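Local coordinates for sortase family protein (Streptococcus agalactiae, PDB 3O0P), which probably joins pilin subunits covalently into pili, acting as a class C sortase, a cysteine transpeptidase, at residues Ile149-Asp154 with Asp174-Leu179; Val153-Val158 with Leu192-Arg197; Gln33-Ser38 with Thr103-Gly108; Lys95-Leu100 with Thr114-His119. All coordinates share one frame; numbering follows the deposited sequence.

All four contacts belong to, or lean on, the sortase beta-barrel. Contacts 1 and 2 lie with their centres about 6 Å apart and share Val-153 and Asp-154; strand 189-198, which supplies one side of contact 2, lies in the sheet between the two strands of contact 1. Contact 4, its centre about 13 Å from that of contact 1, is joined to it where strand 112-117 pairs with strand 174-182, and ends at His-119, probably the conserved active-site histidine of sortases. Contact 3, about 16 Å from contact 4 between centres, fixes an N-terminal helix to the loop between the two strands of contact 4, and Ser-104 O links them by bonding to both Thr-114 OG1 and His-99 NE2.

Contact 1 of 4, residues Ile149-Asp154 with Asp174-Leu179; sequences IAYQVD and DYATLL
The ring of Tyr-151 lies face-on to the methyl group of Ala-176. Ala-176 CB stands 3.5 Å from the centroid of the Tyr-151 ring and 5° off its normal, a CH-pi contact centred over one face. CG of Tyr-151 is anti to its own carbonyl carbon (chi1 -71°), which sends the ring across to 174-179 and carries the hydroxyl past Ala-176 to the carboxylate of Asp-174. There Tyr-151 OH donates to Asp-174 OD1 at 2.7 Å, meeting that oxygen on its syn side, somewhat out of the carboxylate plane; the two side chains cross at about a right angle. The other oxygen, OD2, is taken up by a salt bridge to Arg-197 and a bond from Gly-109 N, so the buried phenol is tied to a carboxylate with further partners on its other oxygen. In the sortase beta-barrel these strands are not neighbours: strand 189-198 runs between them, and the axes of the two short segments come no closer than 7.6 Å. The tyrosine therefore spans the curl of the sheet by side chain alone. Asp-154 also meets Tyr-175, OD2 of Asp-154 lying 3.4 Å from CE1 of Tyr-175, at the ring edge and near its plane, with the carboxylate turned 75° from the ring. His-196 and Arg-194 bond that carboxylate, and the Arg-194 guanidinium also makes a cation-pi contact with Tyr-175.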
loop_
_atom_site.group_PDB
_atom_site.type_symbol
_atom_site.label_atom_id
_atom_site.label_comp_id
_atom_site.label_asym_id
_atom_site.label_seq_id
_atom_site.Cartn_x
_atom_site.Cartn_y
_atom_site.Cartn_z
ATOM N N ILE A 149 -0.257 -12.007 0.065
ATOM C CA ILE A 149 1.167 -11.945 -0.216
ATOM C C ILE A 149 1.887 -11.298 0.971
ATOM O O ILE A 149 1.371 -10.387 1.607
ATOM C CB ILE A 149 1.432 -11.236 -1.567
ATOM C CG1 ILE A 149 0.874 -9.820 -1.568
ATOM C CG2 ILE A 149 0.838 -12.066 -2.716
ATOM C CD1 ILE A 149 1.159 -9.021 -2.829
ATOM N N ALA A 150 3.084 -11.781 1.257
ATOM C CA ALA A 150 3.844 -11.427 2.466
ATOM C C ALA A 150 5.153 -10.754 2.102
ATOM O O ALA A 150 5.784 -11.113 1.089
ATOM C CB ALA A 150 4.128 -12.670 3.268
ATOM N N TYR A 151 5.560 -9.821 2.953
ATOM C CA TYR A 151 6.778 -9.055 2.761
ATOM C C TYR A 151 7.529 -9.012 4.088
ATOM O O TYR A 151 6.923 -8.976 5.168
ATOM C CB TYR A 151 6.440 -7.629 2.276
ATOM C CG TYR A 151 5.929 -7.658 0.851
ATOM C CD1 TYR A 151 6.800 -7.577 -0.219
ATOM C CD2 TYR A 151 4.576 -7.812 0.579
ATOM C CE1 TYR A 151 6.337 -7.684 -1.531
ATOM C CE2 TYR A 151 4.100 -7.908 -0.713
ATOM C CZ TYR A 151 4.980 -7.851 -1.766
ATOM O OH TYR A 151 4.518 -7.961 -3.053
ATOM N N GLN A 152 8.855 -9.007 4.008
ATOM C CA GLN A 152 9.708 -8.930 5.185
ATOM C C GLN A 152 10.555 -7.671 5.124
ATOM O O GLN A 152 11.259 -7.440 4.141
ATOM C CB GLN A 152 10.610 -10.151 5.254
ATOM C CG GLN A 152 11.564 -10.133 6.447
ATOM C CD GLN A 152 12.325 -11.427 6.561
ATOM O OE1 GLN A 152 11.763 -12.489 6.384
ATOM N NE2 GLN A 152 13.611 -11.337 6.835
ATOM N N VAL A 153 10.432 -6.842 6.151
ATOM C CA VAL A 153 11.077 -5.537 6.180
ATOM C C VAL A 153 12.584 -5.690 6.008
ATOM O O VAL A 153 13.224 -6.466 6.726
ATOM C CB VAL A 153 10.758 -4.813 7.498
ATOM C CG1 VAL A 153 11.521 -3.494 7.591
ATOM C CG2 VAL A 153 9.262 -4.567 7.601
ATOM N N ASP A 154 13.150 -4.912 5.089
ATOM C CA ASP A 154 14.587 -4.937 4.835
ATOM C C ASP A 154 15.222 -3.548 4.692
ATOM O O ASP A 154 16.415 -3.460 4.485
ATOM C CB ASP A 154 14.923 -5.783 3.589
ATOM C CG ASP A 154 14.462 -5.161 2.272
ATOM O OD1 ASP A 154 14.132 -3.967 2.228
ATOM O OD2 ASP A 154 14.475 -5.913 1.253
ATOM N N ASP A 174 10.576 -7.850 -6.034
ATOM C CA ASP A 174 9.171 -7.725 -5.671
ATOM C C ASP A 174 9.162 -7.100 -4.283
ATOM O O ASP A 174 9.450 -7.751 -3.284
ATOM C CB ASP A 174 8.544 -9.119 -5.671
ATOM C CG ASP A 174 7.069 -9.133 -5.344
ATOM O OD1 ASP A 174 6.544 -8.141 -4.779
ATOM O OD2 ASP A 174 6.466 -10.207 -5.585
ATOM N N TYR A 175 8.882 -5.802 -4.244
ATOM C CA TYR A 175 8.934 -4.998 -3.035
ATOM C C TYR A 175 7.568 -4.406 -2.689
ATOM O O TYR A 175 6.716 -4.190 -3.553
ATOM C CB TYR A 175 9.916 -3.824 -3.210
ATOM C CG TYR A 175 11.379 -4.143 -3.094
ATOM C CD1 TYR A 175 11.902 -4.726 -1.959
ATOM C CD2 TYR A 175 12.252 -3.762 -4.093
ATOM C CE1 TYR A 175 13.272 -4.959 -1.821
ATOM C CE2 TYR A 175 13.623 -3.987 -3.979
ATOM C CZ TYR A 175 14.126 -4.586 -2.834
ATOM O OH TYR A 175 15.472 -4.832 -2.700
ATOM N N ALA A 176 7.395 -4.107 -1.407
ATOM C CA ALA A 176 6.260 -3.332 -0.947
ATOM C C ALA A 176 6.772 -2.351 0.087
ATOM O O ALA A 176 7.552 -2.735 0.943
ATOM C CB ALA A 176 5.194 -4.235 -0.330
ATOM N N THR A 177 6.307 -1.117 0.033
ATOM C CA THR A 177 6.660 -0.122 1.026
ATOM C C THR A 177 5.413 0.396 1.709
ATOM O O THR A 177 4.406 0.680 1.054
ATOM C CB THR A 177 7.440 1.034 0.388
ATOM O OG1 THR A 177 8.698 0.533 -0.064
ATOM C CG2 THR A 177 7.703 2.153 1.365
ATOM N N LEU A 178 5.501 0.501 3.031
ATOM C CA LEU A 178 4.505 1.172 3.852
ATOM C C LEU A 178 4.992 2.587 4.128
ATOM O O LEU A 178 6.107 2.795 4.578
ATOM C CB LEU A 178 4.293 0.410 5.158
ATOM C CG LEU A 178 3.913 -1.070 4.989
ATOM C CD1 LEU A 178 3.648 -1.695 6.316
ATOM C CD2 LEU A 178 2.730 -1.268 4.046
ATOM N N LEU A 179 4.140 3.557 3.797
ATOM C CA LEU A 179 4.476 4.970 3.768
ATOM C C LEU A 179 3.622 5.765 4.739
ATOM O O LEU A 179 2.400 5.613 4.755
ATOM C CB LEU A 179 4.248 5.510 2.346
ATOM C CG LEU A 179 4.326 7.016 2.122
ATOM C CD1 LEU A 179 5.720 7.490 2.337
ATOM C CD2 LEU A 179 3.817 7.375 0.718
#

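Contact 2 of 4, residues Val153-Val158 with Leu192-Arg197; sequences VDQIKV and LVRGHR
Arg-194 leaves its backbone with CG anti to N (chi1 -172°) and then bends at chi3 (73°), while CG of Asp-154 is tucked between its own N and carbonyl carbon; the two turns bring guanidinium and carboxylate together beside a classic beta bulge. Asp-154 and Gln-155 both face Arg-194 in this antiparallel pairing of barrel strands 148-159 and 189-198. Arg-194 O accepts from Asp-154 N at 2.8 Å and, weakly, from Gln-155 N at 3.3 Å. Beyond the bulge the ladder is regular, with Lys-157 and Leu-192 forming a hydrogen-bonded pair. The guanidinium approaches side-on and puts two nitrogens on one oxygen: Arg-194 NE donates to the syn lone pair of Asp-154 OD1 at 2.9 Å, and NH2 reaches the same atom at 3.1 Å from above the carboxylate plane. The two planes stand 76° apart. Asp-154 OD2 is met on its anti side, well out of the carboxylate plane, by His-196 ND1 at 2.8 Å, so both carboxylate oxygens are gripped, and the arginine would favour the ionised acid. The amide of Gln-155 stacks over one face of the guanidinium, offset toward its rim. On the other side of the sheet Val-153 CG2 touches Val-193 CG1 at 3.7 Å. A water accepts from Gln-155 NE2 at 2.9 Å and donates to Leu-192 O at 3.2 Å.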
loop_
_atom_site.group_PDB
_atom_site.type_symbol
_atom_site.label_atom_id
_atom_site.label_comp_id
_atom_site.label_asym_id
_atom_site.label_seq_id
_atom_site.Cartn_x
_atom_site.Cartn_y
_atom_site.Cartn_z
ATOM N N VAL A 153 10.432 -6.842 6.151
ATOM C CA VAL A 153 11.077 -5.537 6.180
ATOM C C VAL A 153 12.584 -5.690 6.008
ATOM O O VAL A 153 13.224 -6.466 6.726
ATOM C CB VAL A 153 10.758 -4.813 7.498
ATOM C CG1 VAL A 153 11.521 -3.494 7.591
ATOM C CG2 VAL A 153 9.262 -4.567 7.601
ATOM N N ASP A 154 13.150 -4.912 5.089
ATOM C CA ASP A 154 14.587 -4.937 4.835
ATOM C C ASP A 154 15.222 -3.548 4.692
ATOM O O ASP A 154 16.415 -3.460 4.485
ATOM C CB ASP A 154 14.923 -5.783 3.589
ATOM C CG ASP A 154 14.462 -5.161 2.272
ATOM O OD1 ASP A 154 14.132 -3.967 2.228
ATOM O OD2 ASP A 154 14.475 -5.913 1.253
ATOM N N GLN A 155 14.451 -2.476 4.842
ATOM C CA GLN A 155 14.996 -1.130 4.750
ATOM C C GLN A 155 14.004 -0.162 5.358
ATOM O O GLN A 155 12.829 -0.254 5.083
ATOM C CB GLN A 155 15.232 -0.770 3.290
ATOM C CG GLN A 155 15.861 0.611 3.081
ATOM C CD GLN A 155 16.120 0.910 1.618
ATOM O OE1 GLN A 155 17.171 0.592 1.093
ATOM N NE2 GLN A 155 15.155 1.504 0.958
ATOM N N ILE A 156 14.479 0.757 6.183
ATOM C CA ILE A 156 13.645 1.785 6.746
ATOM C C ILE A 156 14.351 3.108 6.525
ATOM O O ILE A 156 15.504 3.270 6.923
ATOM C CB ILE A 156 13.423 1.542 8.243
ATOM C CG1 ILE A 156 12.750 0.172 8.426
ATOM C CG2 ILE A 156 12.588 2.653 8.827
ATOM C CD1 ILE A 156 12.646 -0.301 9.830
ATOM N N LYS A 157 13.674 4.021 5.833
ATOM C CA LYS A 157 14.260 5.303 5.465
ATOM C C LYS A 157 13.303 6.431 5.760
ATOM O O LYS A 157 12.099 6.279 5.620
ATOM C CB LYS A 157 14.633 5.354 3.984
ATOM C CG LYS A 157 15.755 4.421 3.619
ATOM C CD LYS A 157 16.120 4.503 2.147
ATOM C CE LYS A 157 17.028 5.679 1.863
ATOM N NZ LYS A 157 17.544 5.644 0.474
ATOM N N VAL A 158 13.852 7.581 6.143
ATOM C CA VAL A 158 13.098 8.810 6.312
ATOM C C VAL A 158 13.595 9.748 5.233
ATOM O O VAL A 158 14.796 10.006 5.147
ATOM C CB VAL A 158 13.314 9.401 7.711
ATOM C CG1 VAL A 158 12.742 10.815 7.782
ATOM C CG2 VAL A 158 12.684 8.489 8.754
ATOM N N LEU A 192 9.416 5.487 5.204
ATOM C CA LEU A 192 9.263 4.437 4.208
ATOM C C LEU A 192 9.812 3.126 4.767
ATOM O O LEU A 192 11.016 2.983 4.949
ATOM C CB LEU A 192 10.033 4.787 2.923
ATOM C CG LEU A 192 9.465 5.873 2.003
ATOM C CD1 LEU A 192 9.240 7.194 2.695
ATOM C CD2 LEU A 192 10.392 6.081 0.802
ATOM N N VAL A 193 8.921 2.184 5.055
ATOM C CA VAL A 193 9.286 0.860 5.534
ATOM C C VAL A 193 9.120 -0.121 4.380
ATOM O O VAL A 193 8.006 -0.448 4.006
ATOM C CB VAL A 193 8.398 0.467 6.736
ATOM C CG1 VAL A 193 8.767 -0.912 7.221
ATOM C CG2 VAL A 193 8.543 1.490 7.884
ATOM N N ARG A 194 10.237 -0.586 3.824
ATOM C CA ARG A 194 10.241 -1.465 2.679
ATOM C C ARG A 194 10.467 -2.905 3.101
ATOM O O ARG A 194 11.305 -3.191 3.961
ATOM C CB ARG A 194 11.345 -1.048 1.708
ATOM C CG ARG A 194 11.297 -1.802 0.386
ATOM C CD ARG A 194 12.484 -1.487 -0.510
ATOM N NE ARG A 194 13.681 -2.115 0.016
ATOM C CZ ARG A 194 14.890 -1.978 -0.508
ATOM N NH1 ARG A 194 15.051 -1.161 -1.529
ATOM N NH2 ARG A 194 15.929 -2.625 0.018
ATOM N N GLY A 195 9.705 -3.807 2.497
ATOM C CA GLY A 195 9.938 -5.231 2.642
ATOM C C GLY A 195 10.023 -5.923 1.292
ATOM O O GLY A 195 9.513 -5.424 0.301
ATOM N N HIS A 196 10.680 -7.072 1.261
ATOM C CA HIS A 196 10.753 -7.894 0.053
ATOM C C HIS A 196 9.881 -9.117 0.180
ATOM O O HIS A 196 9.582 -9.576 1.282
ATOM C CB HIS A 196 12.195 -8.314 -0.267
ATOM C CG HIS A 196 12.863 -9.100 0.813
ATOM N ND1 HIS A 196 13.737 -8.541 1.722
ATOM C CD2 HIS A 196 12.781 -10.415 1.130
ATOM C CE1 HIS A 196 14.186 -9.485 2.531
ATOM N NE2 HIS A 196 13.606 -10.627 2.210
ATOM N N ARG A 197 9.445 -9.612 -0.962
ATOM C CA ARG A 197 8.510 -10.711 -0.997
ATOM C C ARG A 197 9.098 -11.958 -0.329
ATOM O O ARG A 197 10.221 -12.362 -0.615
ATOM C CB ARG A 197 8.182 -11.009 -2.450
ATOM C CG ARG A 197 7.119 -12.074 -2.668
ATOM C CD ARG A 197 5.717 -11.556 -2.435
ATOM N NE ARG A 197 4.777 -12.633 -2.656
ATOM C CZ ARG A 197 4.242 -12.946 -3.830
ATOM N NH1 ARG A 197 4.525 -12.224 -4.900
ATOM N NH2 ARG A 197 3.425 -13.995 -3.935
HETATM O O HOH W 1 12.716 2.350 2.352
#

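Contact 3 of 4, residues Gln33-Ser38 with Thr103-Gly108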
loop_
_atom_site.group_PDB
_atom_site.type_symbol
_atom_site.label_atom_id
_atom_site.label_comp_id
_atom_site.label_asym_id
_atom_site.label_seq_id
_atom_site.Cartn_x
_atom_site.Cartn_y
_atom_site.Cartn_z
ATOM N N GLN A 33 -2.258 -7.030 -13.974
ATOM C CA GLN A 33 -0.927 -7.283 -14.504
ATOM C C GLN A 33 -0.626 -6.362 -15.682
ATOM O O GLN A 33 0.460 -5.806 -15.789
ATOM C CB GLN A 33 -0.830 -8.759 -14.920
ATOM C CG GLN A 33 0.487 -9.116 -15.528
ATOM C CD GLN A 33 1.585 -9.000 -14.487
ATOM O OE1 GLN A 33 1.418 -9.414 -13.336
ATOM N NE2 GLN A 33 2.706 -8.410 -14.878
ATOM N N ALA A 34 -1.569 -6.254 -16.623
ATOM C CA ALA A 34 -1.378 -5.377 -17.758
ATOM C C ALA A 34 -1.164 -3.928 -17.322
ATOM O O ALA A 34 -0.317 -3.229 -17.876
ATOM C CB ALA A 34 -2.544 -5.504 -18.762
ATOM N N TYR A 35 -1.935 -3.475 -16.340
ATOM C CA TYR A 35 -1.769 -2.135 -15.786
ATOM C C TYR A 35 -0.359 -1.986 -15.213
ATOM O O TYR A 35 0.327 -1.016 -15.493
ATOM C CB TYR A 35 -2.828 -1.893 -14.690
ATOM C CG TYR A 35 -2.612 -0.593 -13.974
ATOM C CD1 TYR A 35 -3.262 0.559 -14.389
ATOM C CD2 TYR A 35 -1.752 -0.506 -12.878
ATOM C CE1 TYR A 35 -3.063 1.771 -13.748
ATOM C CE2 TYR A 35 -1.549 0.704 -12.227
ATOM C CZ TYR A 35 -2.197 1.837 -12.687
ATOM O OH TYR A 35 -1.977 3.023 -12.047
ATOM N N ASN A 36 0.101 -2.966 -14.438
ATOM C CA ASN A 36 1.449 -2.882 -13.858
ATOM C C ASN A 36 2.527 -2.858 -14.926
ATOM O O ASN A 36 3.514 -2.147 -14.813
ATOM C CB ASN A 36 1.707 -4.042 -12.890
ATOM C CG ASN A 36 1.147 -3.791 -11.530
ATOM O OD1 ASN A 36 0.626 -2.717 -11.275
ATOM N ND2 ASN A 36 1.278 -4.769 -10.642
ATOM N N ASP A 37 2.355 -3.646 -15.974
ATOM C CA ASP A 37 3.345 -3.659 -17.042
ATOM C C ASP A 37 3.409 -2.343 -17.794
ATOM O O ASP A 37 4.444 -2.023 -18.367
ATOM C CB ASP A 37 3.028 -4.774 -18.025
ATOM C CG ASP A 37 3.303 -6.137 -17.469
ATOM O OD1 ASP A 37 3.999 -6.236 -16.446
ATOM O OD2 ASP A 37 2.830 -7.106 -18.101
ATOM N N SER A 38 2.309 -1.597 -17.843
ATOM C CA SER A 38 2.286 -0.305 -18.530
ATOM C C SER A 38 2.403 0.879 -17.564
ATOM O O SER A 38 2.205 2.018 -17.967
ATOM C CB SER A 38 1.007 -0.177 -19.359
ATOM O OG SER A 38 -0.140 -0.219 -18.538
ATOM N N THR A 103 2.470 3.662 -8.386
ATOM C CA THR A 103 3.207 2.485 -7.948
ATOM C C THR A 103 2.443 1.227 -8.367
ATOM O O THR A 103 1.257 1.274 -8.727
ATOM C CB THR A 103 3.471 2.479 -6.427
ATOM O OG1 THR A 103 2.282 2.166 -5.678
ATOM C CG2 THR A 103 4.048 3.846 -5.996
ATOM N N SER A 104 3.134 0.103 -8.363
ATOM C CA SER A 104 2.523 -1.133 -8.814
ATOM C C SER A 104 1.293 -1.440 -7.967
ATOM O O SER A 104 1.277 -1.193 -6.755
ATOM C CB SER A 104 3.486 -2.282 -8.655
ATOM O OG SER A 104 4.747 -2.028 -9.243
ATOM N N LEU A 105 0.270 -1.995 -8.591
ATOM C CA LEU A 105 -0.863 -2.529 -7.847
ATOM C C LEU A 105 -0.385 -3.699 -7.016
ATOM O O LEU A 105 0.567 -4.395 -7.400
ATOM C CB LEU A 105 -1.916 -3.006 -8.824
ATOM C CG LEU A 105 -2.556 -1.910 -9.684
ATOM C CD1 LEU A 105 -3.485 -2.529 -10.689
ATOM C CD2 LEU A 105 -3.314 -0.894 -8.832
ATOM N N PRO A 106 -1.023 -3.937 -5.856
ATOM C CA PRO A 106 -0.495 -4.882 -4.862
ATOM C C PRO A 106 -0.833 -6.337 -5.170
ATOM O O PRO A 106 -1.620 -6.993 -4.466
ATOM C CB PRO A 106 -1.133 -4.411 -3.563
ATOM C CG PRO A 106 -2.424 -3.802 -4.019
ATOM C CD PRO A 106 -2.082 -3.079 -5.297
ATOM N N ILE A 107 -0.205 -6.840 -6.223
ATOM C CA ILE A 107 -0.401 -8.225 -6.637
ATOM C C ILE A 107 0.915 -8.985 -6.735
ATOM O O ILE A 107 0.927 -10.149 -7.099
ATOM C CB ILE A 107 -1.139 -8.310 -8.001
ATOM C CG1 ILE A 107 -0.386 -7.589 -9.126
ATOM C CG2 ILE A 107 -2.526 -7.704 -7.866
ATOM C CD1 ILE A 107 -0.937 -7.903 -10.524
ATOM N N GLY A 108 2.027 -8.313 -6.434
ATOM C CA GLY A 108 3.324 -8.936 -6.504
ATOM C C GLY A 108 3.745 -9.204 -7.928
ATOM O O GLY A 108 3.067 -8.822 -8.864
HETATM O O HOH W 2 2.378 -7.446 -11.536
HETATM O O HOH W 3 -0.682 3.013 -9.594
HETATM O O HOH W 4 4.811 -2.556 -11.817
#
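The amide of Asn-36 clasps the backbone of Leu-105, fastening helix 22-37, in the N-terminal part of the chain, to the loop that connects strands 97-99 and 112-117 of the sortase barrel. Asn-36 OD1 accepts from Leu-105 N at 2.8 Å, and ND2 returns a weak bond to Leu-105 O at 3.3 Å. That carbonyl also takes Ile-107 N, at 2.8 Å from Leu-105 O, across an inverse gamma turn centred on Pro-106. CG of Asn-36 is anti to its carbonyl carbon (chi1 -82°), which extends the amide from the helix to the loop. A water accepts from Asn-36 ND2 and donates both to Gln-33 OE1 and to Gly-108 O, so one molecule satisfies groups on either segment. Two further waters repeat this bridging: one lies between Tyr-35 OH and Thr-103 O, to which it donates at 2.7 Å, the other between Asn-36 O and Ser-104 OG. The serine oxygen has a further partner in His-113 N. Apolar atoms frame the polar centre. Tyr-35 crosses Leu-105 at about a right angle, its CD2 3.4 Å from Leu-105 CD1, and Ile-107 CG1 lies 3.6 Å from Asn-36 ND2.

Contact 4 of 4, residues Lys95-Leu100 with Thr114-His119; sequences KGAGHL and TVITAH
In the antiparallel pairing of strands 97-99 and 112-117 of the sortase barrel, Gly-98 faces Thr-117 as a hydrogen-bonded pair. Gly-98 N gives to Thr-117 O, and Thr-117 N returns a bond of 2.8 Å to Gly-98 O. His-99 and Ile-116 follow as a non-hydrogen-bonded pair, and past them Leu-100 N donates to Val-115 O at 3.0 Å. The methyl CG2 of Thr-117 rests 3.7 Å from Gly-98 O, while its hydroxyl is hydrogen-bonded to Leu-179 O and to Tyr-48 OH. Leu-100 and Val-115 lie side by side and point the same way, CB to CB at 4.0 Å; Ala-97 CB meets Ile-116 CG2 at 3.9 Å. At the far end a water donates to Gly-96 O and accepts from His-119 N, bridging the two segments beyond the Gly-98 and Thr-117 pair; His-119, in a Thr-Ala-His sequence, is probably the conserved histidine of the sortase active site. CG of His-99 is anti to its backbone N (chi1 167°), which lays the ring beside Thr-114, with CD2 of His-99 3.5 Å from Thr-114 OG1 at the ring edge. His-99 NE2 and Thr-114 OG1 both bond to Ser-104 O, and ND1 of His-99 pairs with Tyr-60 OH. With a carbonyl as its partner, NE2 is expected to carry a hydrogen, and bonds at both ring nitrogens fix the rotation of this buried imidazole.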
loop_
_atom_site.group_PDB
_atom_site.type_symbol
_atom_site.label_atom_id
_atom_site.label_comp_id
_atom_site.label_asym_id
_atom_site.label_seq_id
_atom_site.Cartn_x
_atom_site.Cartn_y
_atom_site.Cartn_z
ATOM N N LYS A 95 -10.328 6.903 6.448
ATOM C CA LYS A 95 -11.045 5.665 6.760
ATOM C C LYS A 95 -10.216 4.374 6.650
ATOM O O LYS A 95 -10.723 3.278 6.906
ATOM C CB LYS A 95 -12.298 5.555 5.887
ATOM C CG LYS A 95 -12.014 5.469 4.402
ATOM C CD LYS A 95 -13.307 5.452 3.583
ATOM C CE LYS A 95 -12.996 5.375 2.099
ATOM N NZ LYS A 95 -14.218 5.134 1.295
ATOM N N GLY A 96 -8.951 4.471 6.262
ATOM C CA GLY A 96 -8.154 3.271 6.116
ATOM C C GLY A 96 -6.857 3.573 5.418
ATOM O O GLY A 96 -6.345 4.690 5.478
ATOM N N ALA A 97 -6.321 2.549 4.767
ATOM C CA ALA A 97 -5.094 2.705 4.002
ATOM C C ALA A 97 -5.417 2.986 2.554
ATOM O O ALA A 97 -6.475 2.598 2.051
ATOM C CB ALA A 97 -4.223 1.476 4.116
ATOM N N GLY A 98 -4.481 3.667 1.886
ATOM C CA GLY A 98 -4.583 3.934 0.469
ATOM C C GLY A 98 -3.428 3.303 -0.274
ATOM O O GLY A 98 -2.409 2.934 0.281
ATOM N N HIS A 99 -3.607 3.205 -1.568
ATOM C CA HIS A 99 -2.559 2.777 -2.479
ATOM C C HIS A 99 -2.067 3.998 -3.244
ATOM O O HIS A 99 -2.858 4.846 -3.692
ATOM C CB HIS A 99 -3.089 1.723 -3.436
ATOM C CG HIS A 99 -2.159 1.468 -4.574
ATOM N ND1 HIS A 99 -2.299 2.067 -5.808
ATOM C CD2 HIS A 99 -1.037 0.714 -4.642
ATOM C CE1 HIS A 99 -1.286 1.710 -6.573
ATOM N NE2 HIS A 99 -0.507 0.892 -5.888
ATOM N N LEU A 100 -0.752 4.129 -3.346
ATOM C CA LEU A 100 -0.158 5.281 -3.991
ATOM C C LEU A 100 -0.173 5.138 -5.510
ATOM O O LEU A 100 0.538 4.320 -6.082
ATOM C CB LEU A 100 1.255 5.499 -3.481
ATOM C CG LEU A 100 1.896 6.819 -3.865
ATOM C CD1 LEU A 100 1.101 7.996 -3.314
ATOM C CD2 LEU A 100 3.313 6.854 -3.364
ATOM N N THR A 114 4.869 -2.021 -4.858
ATOM C CA THR A 114 3.607 -1.406 -4.467
ATOM C C THR A 114 3.837 -0.570 -3.222
ATOM O O THR A 114 4.647 -0.947 -2.374
ATOM C CB THR A 114 2.549 -2.507 -4.201
ATOM O OG1 THR A 114 1.254 -1.935 -4.106
ATOM C CG2 THR A 114 2.817 -3.308 -2.953
ATOM N N VAL A 115 3.122 0.549 -3.099
ATOM C CA VAL A 115 3.230 1.406 -1.930
ATOM C C VAL A 115 1.845 1.603 -1.320
ATOM O O VAL A 115 0.909 2.017 -2.009
ATOM C CB VAL A 115 3.872 2.749 -2.295
ATOM C CG1 VAL A 115 3.949 3.624 -1.054
ATOM C CG2 VAL A 115 5.243 2.542 -2.887
ATOM N N ILE A 116 1.736 1.247 -0.046
ATOM C CA ILE A 116 0.504 1.358 0.733
ATOM C C ILE A 116 0.752 2.407 1.814
ATOM O O ILE A 116 1.791 2.392 2.465
ATOM C CB ILE A 116 0.155 0.009 1.385
ATOM C CG1 ILE A 116 0.072 -1.082 0.317
ATOM C CG2 ILE A 116 -1.136 0.083 2.174
ATOM C CD1 ILE A 116 -0.911 -0.801 -0.828
ATOM N N THR A 117 -0.213 3.302 2.014
ATOM C CA THR A 117 0.006 4.432 2.879
ATOM C C THR A 117 -1.167 4.645 3.838
ATOM O O THR A 117 -2.315 4.363 3.511
ATOM C CB THR A 117 0.328 5.694 2.035
ATOM O OG1 THR A 117 0.791 6.744 2.879
ATOM C CG2 THR A 117 -0.869 6.194 1.224
ATOM N N ALA A 118 -0.870 5.144 5.031
ATOM C CA ALA A 118 -1.909 5.554 5.961
ATOM C C ALA A 118 -1.327 6.586 6.902
ATOM O O ALA A 118 -0.128 6.671 7.095
ATOM C CB ALA A 118 -2.477 4.357 6.730
ATOM N N HIS A 119 -2.209 7.379 7.471
ATOM C CA HIS A 119 -1.797 8.507 8.286
ATOM C C HIS A 119 -1.216 8.072 9.627
ATOM O O HIS A 119 -1.628 7.050 10.199
ATOM C CB HIS A 119 -2.979 9.472 8.512
ATOM C CG HIS A 119 -2.602 10.914 8.370
ATOM N ND1 HIS A 119 -1.713 11.532 9.223
ATOM C CD2 HIS A 119 -2.989 11.859 7.483
ATOM C CE1 HIS A 119 -1.572 12.797 8.872
ATOM N NE2 HIS A 119 -2.334 13.021 7.817
HETATM O O HOH W 5 -4.877 6.743 6.645
#